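PDB 3TEV: glycosyl hyrolase, family 3 from Deinococcus radiodurans, which probably hydrolyses O-glycosidic bonds, as expected of a family 3 glycosyl hydrolase built on a TIM-barrel domain. Local coordinates for residues A[105-119]-A[159-173]. Residues are numbered along the deposited sequence; the frame is centred on the assembly and turned at random.
Sequences DDQQLTEDVNAALAR and RHGRAALAGHTREGV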
loop_
_atom_site.group_PDB
_atom_site.type_symbol
_atom_site.label_atom_id
_atom_site.label_comp_id
_atom_site.label_asym_id
_atom_site.label_seq_id
_atom_site.Cartn_x
_atom_site.Cartn_y
_atom_site.Cartn_z
ATOM N N ASP A 105 -24.999 -7.039 1.141
ATOM C CA ASP A 105 -25.138 -5.951 0.180
ATOM C C ASP A 105 -25.838 -4.722 0.735
ATOM O O ASP A 105 -26.577 -4.046 0.035
ATOM C CB ASP A 105 -25.779 -6.417 -1.138
ATOM C CG ASP A 105 -25.511 -5.455 -2.293
ATOM O OD1 ASP A 105 -24.463 -4.771 -2.278
ATOM O OD2 ASP A 105 -26.342 -5.379 -3.220
ATOM N N ASP A 106 -25.572 -4.430 1.995
ATOM C CA ASP A 106 -25.990 -3.174 2.582
ATOM C C ASP A 106 -24.755 -2.270 2.635
ATOM O O ASP A 106 -23.881 -2.428 3.487
ATOM C CB ASP A 106 -26.627 -3.407 3.967
ATOM C CG ASP A 106 -27.071 -2.119 4.644
ATOM O OD1 ASP A 106 -26.707 -1.016 4.185
ATOM O OD2 ASP A 106 -27.797 -2.206 5.658
ATOM N N GLN A 107 -24.699 -1.337 1.690
ATOM C CA GLN A 107 -23.608 -0.381 1.548
ATOM C C GLN A 107 -23.358 0.341 2.864
ATOM O O GLN A 107 -22.216 0.448 3.307
ATOM C CB GLN A 107 -23.917 0.601 0.406
ATOM C CG GLN A 107 -23.133 1.898 0.416
ATOM C CD GLN A 107 -23.033 2.536 -0.977
ATOM O OE1 GLN A 107 -24.062 2.842 -1.602
ATOM N NE2 GLN A 107 -21.787 2.741 -1.468
ATOM N N GLN A 108 -24.436 0.795 3.502
ATOM C CA GLN A 108 -24.328 1.502 4.779
ATOM C C GLN A 108 -23.736 0.626 5.900
ATOM O O GLN A 108 -22.973 1.119 6.713
ATOM C CB GLN A 108 -25.683 2.102 5.185
ATOM C CG GLN A 108 -25.658 2.957 6.452
ATOM C CD GLN A 108 -24.899 4.270 6.279
ATOM O OE1 GLN A 108 -25.231 5.076 5.404
ATOM N NE2 GLN A 108 -23.885 4.497 7.125
ATOM N N LEU A 109 -24.079 -0.660 5.941
ATOM C CA LEU A 109 -23.447 -1.576 6.891
ATOM C C LEU A 109 -21.922 -1.655 6.675
ATOM O O LEU A 109 -21.124 -1.560 7.625
ATOM C CB LEU A 109 -24.065 -2.971 6.789
ATOM C CG LEU A 109 -23.385 -4.113 7.562
ATOM C CD1 LEU A 109 -23.357 -3.860 9.070
ATOM C CD2 LEU A 109 -24.084 -5.444 7.251
ATOM N N THR A 110 -21.522 -1.817 5.419
ATOM C CA THR A 110 -20.120 -1.920 5.075
ATOM C C THR A 110 -19.385 -0.687 5.557
ATOM O O THR A 110 -18.339 -0.801 6.186
ATOM C CB THR A 110 -19.942 -2.110 3.565
ATOM O OG1 THR A 110 -20.624 -3.303 3.172
ATOM C CG2 THR A 110 -18.436 -2.197 3.161
ATOM N N GLU A 111 -19.938 0.487 5.277
ATOM C CA GLU A 111 -19.325 1.731 5.742
ATOM C C GLU A 111 -19.175 1.741 7.267
ATOM O O GLU A 111 -18.102 2.029 7.779
ATOM C CB GLU A 111 -20.117 2.949 5.270
ATOM C CG GLU A 111 -19.485 4.254 5.712
ATOM C CD GLU A 111 -20.167 5.508 5.162
ATOM O OE1 GLU A 111 -20.847 5.480 4.110
ATOM O OE2 GLU A 111 -19.992 6.560 5.797
ATOM N N ASP A 112 -20.251 1.390 7.978
ATOM C CA ASP A 112 -20.256 1.453 9.432
ATOM C C ASP A 112 -19.306 0.460 10.086
ATOM O O ASP A 112 -18.752 0.751 11.132
ATOM C CB ASP A 112 -21.669 1.255 9.991
ATOM C CG ASP A 112 -22.622 2.402 9.641
ATOM O OD1 ASP A 112 -22.177 3.474 9.182
ATOM O OD2 ASP A 112 -23.834 2.218 9.818
ATOM N N VAL A 113 -19.132 -0.715 9.492
ATOM C CA VAL A 113 -18.180 -1.701 10.031
ATOM C C VAL A 113 -16.731 -1.205 9.856
ATOM O O VAL A 113 -15.881 -1.356 10.740
ATOM C CB VAL A 113 -18.367 -3.096 9.370
ATOM C CG1 VAL A 113 -17.188 -4.021 9.684
ATOM C CG2 VAL A 113 -19.696 -3.726 9.814
ATOM N N ASN A 114 -16.465 -0.593 8.716
ATOM C CA ASN A 114 -15.165 0.021 8.483
ATOM C C ASN A 114 -14.944 1.262 9.359
ATOM O O ASN A 114 -13.819 1.522 9.824
ATOM C CB ASN A 114 -14.971 0.287 6.985
ATOM C CG ASN A 114 -14.581 -0.984 6.226
ATOM O OD1 ASN A 114 -13.399 -1.320 6.134
ATOM N ND2 ASN A 114 -15.574 -1.710 5.704
ATOM N N ALA A 115 -16.020 2.003 9.613
ATOM C CA ALA A 115 -15.934 3.156 10.493
ATOM C C ALA A 115 -15.550 2.713 11.891
ATOM O O ALA A 115 -14.694 3.346 12.510
ATOM C CB ALA A 115 -17.225 3.934 10.512
ATOM N N ALA A 116 -16.153 1.623 12.381
ATOM C CA ALA A 116 -15.806 1.095 13.716
ATOM C C ALA A 116 -14.376 0.574 13.774
ATOM O O ALA A 116 -13.689 0.753 14.763
ATOM C CB ALA A 116 -16.745 0.013 14.130
ATOM N N LEU A 117 -13.935 -0.087 12.714
ATOM C CA LEU A 117 -12.578 -0.567 12.664
ATOM C C LEU A 117 -11.609 0.625 12.693
ATOM O O LEU A 117 -10.610 0.617 13.413
ATOM C CB LEU A 117 -12.371 -1.442 11.425
ATOM C CG LEU A 117 -10.920 -1.742 11.027
ATOM C CD1 LEU A 117 -10.105 -2.423 12.184
ATOM C CD2 LEU A 117 -10.885 -2.575 9.726
ATOM N N ALA A 118 -11.926 1.659 11.926
ATOM C CA ALA A 118 -11.061 2.845 11.864
ATOM C C ALA A 118 -10.979 3.574 13.222
ATOM O O ALA A 118 -9.896 4.045 13.606
ATOM C CB ALA A 118 -11.495 3.781 10.740
ATOM N N ARG A 119 -12.097 3.627 13.952
ATOM C CA ARG A 119 -12.137 4.237 15.289
ATOM C C ARG A 119 -11.239 3.495 16.265
ATOM O O ARG A 119 -10.589 4.122 17.107
ATOM C CB ARG A 119 -13.562 4.279 15.878
ATOM C CG ARG A 119 -14.468 5.340 15.285
ATOM C CD ARG A 119 -15.765 5.521 16.082
ATOM N NE ARG A 119 -16.603 4.318 16.082
ATOM C CZ ARG A 119 -17.496 4.006 15.140
ATOM N NH1 ARG A 119 -17.690 4.800 14.094
ATOM N NH2 ARG A 119 -18.215 2.897 15.257
ATOM N N ARG A 159 -19.244 -0.592 -5.227
ATOM C CA ARG A 159 -20.185 -0.099 -4.221
ATOM C C ARG A 159 -19.707 -0.333 -2.778
ATOM O O ARG A 159 -19.819 0.563 -1.932
ATOM C CB ARG A 159 -21.615 -0.651 -4.446
ATOM C CG ARG A 159 -22.471 0.240 -5.360
ATOM C CD ARG A 159 -23.886 -0.309 -5.613
ATOM N NE ARG A 159 -24.717 -0.336 -4.408
ATOM C CZ ARG A 159 -24.809 -1.426 -3.588
ATOM N NH1 ARG A 159 -24.118 -2.573 -3.856
ATOM N NH2 ARG A 159 -25.598 -1.368 -2.518
ATOM N N HIS A 160 -19.172 -1.520 -2.493
ATOM C CA HIS A 160 -18.676 -1.778 -1.145
ATOM C C HIS A 160 -17.292 -1.186 -0.891
ATOM O O HIS A 160 -16.979 -0.792 0.240
ATOM C CB HIS A 160 -18.784 -3.256 -0.805
ATOM C CG HIS A 160 -20.196 -3.704 -0.667
ATOM N ND1 HIS A 160 -20.935 -3.466 0.471
ATOM C CD2 HIS A 160 -21.037 -4.300 -1.547
ATOM C CE1 HIS A 160 -22.162 -3.935 0.302
ATOM N NE2 HIS A 160 -22.249 -4.444 -0.916
ATOM N N GLY A 161 -16.485 -1.083 -1.949
ATOM C CA GLY A 161 -15.199 -0.389 -1.864
ATOM C C GLY A 161 -15.388 1.059 -1.440
ATOM O O GLY A 161 -14.653 1.566 -0.599
ATOM N N ARG A 162 -16.390 1.714 -2.017
ATOM C CA ARG A 162 -16.719 3.115 -1.698
ATOM C C ARG A 162 -17.040 3.269 -0.211
ATOM O O ARG A 162 -16.572 4.215 0.453
ATOM C CB ARG A 162 -17.915 3.610 -2.539
ATOM C CG ARG A 162 -18.186 5.128 -2.420
ATOM C CD ARG A 162 -19.429 5.628 -3.180
ATOM N NE ARG A 162 -19.534 5.092 -4.544
ATOM C CZ ARG A 162 -19.008 5.642 -5.643
ATOM N NH1 ARG A 162 -18.303 6.779 -5.578
ATOM N NH2 ARG A 162 -19.186 5.043 -6.822
ATOM N N ALA A 163 -17.830 2.328 0.297
ATOM C CA ALA A 163 -18.253 2.332 1.702
ATOM C C ALA A 163 -17.061 2.158 2.646
ATOM O O ALA A 163 -16.959 2.838 3.665
ATOM C CB ALA A 163 -19.288 1.236 1.941
ATOM N N ALA A 164 -16.164 1.240 2.293
ATOM C CA ALA A 164 -14.966 0.962 3.088
ATOM C C ALA A 164 -14.037 2.170 3.151
ATOM O O ALA A 164 -13.517 2.511 4.226
ATOM C CB ALA A 164 -14.241 -0.250 2.530
ATOM N N LEU A 165 -13.840 2.820 2.001
ATOM C CA LEU A 165 -13.026 4.041 1.928
ATOM C C LEU A 165 -13.621 5.142 2.804
ATOM O O LEU A 165 -12.896 5.777 3.577
ATOM C CB LEU A 165 -12.907 4.541 0.488
ATOM C CG LEU A 165 -12.157 3.680 -0.529
ATOM C CD1 LEU A 165 -12.567 4.098 -1.933
ATOM C CD2 LEU A 165 -10.629 3.776 -0.375
ATOM N N ALA A 166 -14.936 5.338 2.705
ATOM C CA ALA A 166 -15.608 6.436 3.404
ATOM C C ALA A 166 -15.634 6.225 4.915
ATOM O O ALA A 166 -15.526 7.167 5.671
ATOM C CB ALA A 166 -17.040 6.650 2.857
ATOM N N GLY A 167 -15.798 4.979 5.348
ATOM C CA GLY A 167 -15.736 4.649 6.765
ATOM C C GLY A 167 -14.385 4.960 7.393
ATOM O O GLY A 167 -14.329 5.347 8.557
ATOM N N HIS A 168 -13.297 4.796 6.636
ATOM C CA HIS A 168 -11.966 5.113 7.144
ATOM C C HIS A 168 -11.731 6.619 7.124
ATOM O O HIS A 168 -11.359 7.220 8.119
ATOM C CB HIS A 168 -10.888 4.384 6.331
ATOM C CG HIS A 168 -10.681 2.970 6.756
ATOM N ND1 HIS A 168 -11.460 1.934 6.290
ATOM C CD2 HIS A 168 -9.815 2.424 7.641
ATOM C CE1 HIS A 168 -11.070 0.804 6.858
ATOM N NE2 HIS A 168 -10.074 1.076 7.686
ATOM N N THR A 169 -11.955 7.205 5.962
ATOM C CA THR A 169 -11.760 8.615 5.711
ATOM C C THR A 169 -12.489 9.481 6.730
ATOM O O THR A 169 -11.890 10.383 7.331
ATOM C CB THR A 169 -12.204 8.920 4.270
ATOM O OG1 THR A 169 -11.188 8.445 3.376
ATOM C CG2 THR A 169 -12.361 10.388 4.046
ATOM N N ARG A 170 -13.768 9.189 6.964
ATOM C CA ARG A 170 -14.531 9.989 7.918
ATOM C C ARG A 170 -14.077 9.804 9.377
ATOM O O ARG A 170 -14.391 10.639 10.224
ATOM C CB ARG A 170 -16.048 9.779 7.754
ATOM C CG ARG A 170 -16.594 8.435 8.228
ATOM C CD ARG A 170 -18.089 8.398 7.893
ATOM N NE ARG A 170 -18.874 7.213 8.254
ATOM C CZ ARG A 170 -19.267 6.894 9.493
ATOM N NH1 ARG A 170 -18.840 7.621 10.539
ATOM N NH2 ARG A 170 -20.066 5.822 9.694
ATOM N N GLU A 171 -13.336 8.726 9.662
ATOM C CA GLU A 171 -12.810 8.507 11.006
ATOM C C GLU A 171 -11.334 8.921 11.153
ATOM O O GLU A 171 -10.709 8.662 12.187
ATOM C CB GLU A 171 -13.035 7.064 11.486
ATOM C CG GLU A 171 -14.533 6.623 11.623
ATOM C CD GLU A 171 -15.355 7.382 12.680
ATOM O OE1 GLU A 171 -14.820 8.267 13.387
ATOM O OE2 GLU A 171 -16.574 7.096 12.807
ATOM N N GLY A 172 -10.773 9.571 10.137
ATOM C CA GLY A 172 -9.377 10.001 10.209
ATOM C C GLY A 172 -8.305 8.924 10.048
ATOM O O GLY A 172 -7.206 9.087 10.557
ATOM N N VAL A 173 -8.608 7.833 9.344
ATOM C CA VAL A 173 -7.605 6.831 9.006
ATOM C C VAL A 173 -7.522 6.778 7.478
ATOM O O VAL A 173 -8.567 6.708 6.796
ATOM C CB VAL A 173 -7.982 5.422 9.562
ATOM C CG1 VAL A 173 -7.047 4.339 9.030
ATOM C CG2 VAL A 173 -7.991 5.408 11.083
HETATM O O HOH W 1 -20.385 4.711 12.489
#
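Asp105 OD1, just ahead of helix 107-119, is gripped by two donors from helix 159-169: His160 NE2, 2.6 Å away on its anti lone pair, and Arg159 NH1, on its syn lone pair in a nearly straight salt bridge (175°). The pairing is consistent with neighbouring outer helices of a TIM-barrel domain packed side by side, with axes 7.2 Å apart at closest approach and running 34° from parallel. The imidazole spans from Asp105 to Thr110, its ND1 sharing a 2.7 Å hydrogen bond with Thr110 OG1; held at both nitrogens, the ring is fixed in its rotation. An asparagine in place of Asp105 would probably deprive Arg159 of this countercharge and weaken the hold on the imidazole. Midway the backbones come close: Gly167 lies against Ala115, and a side chain on this glycine would collide with Glu111 O. Here Glu111 CA and Ala115 CA make CA-H...O contacts with Ala163 O and Gly167 O. Beyond, Arg170 extends from CG to NE and lays one guanidinium face over Ala115 CB, off centre, while its NE meets Glu111 OE2 at 2.8 Å and its NH2 makes a weak bond to Asp112 OD1. Glu171 folds at chi2 (-64°); Arg119 NH1 meets its OE2 from above the carboxylate plane at 2.9 Å, and one water accepts from both Arg119 NH1 and Arg170 NH2.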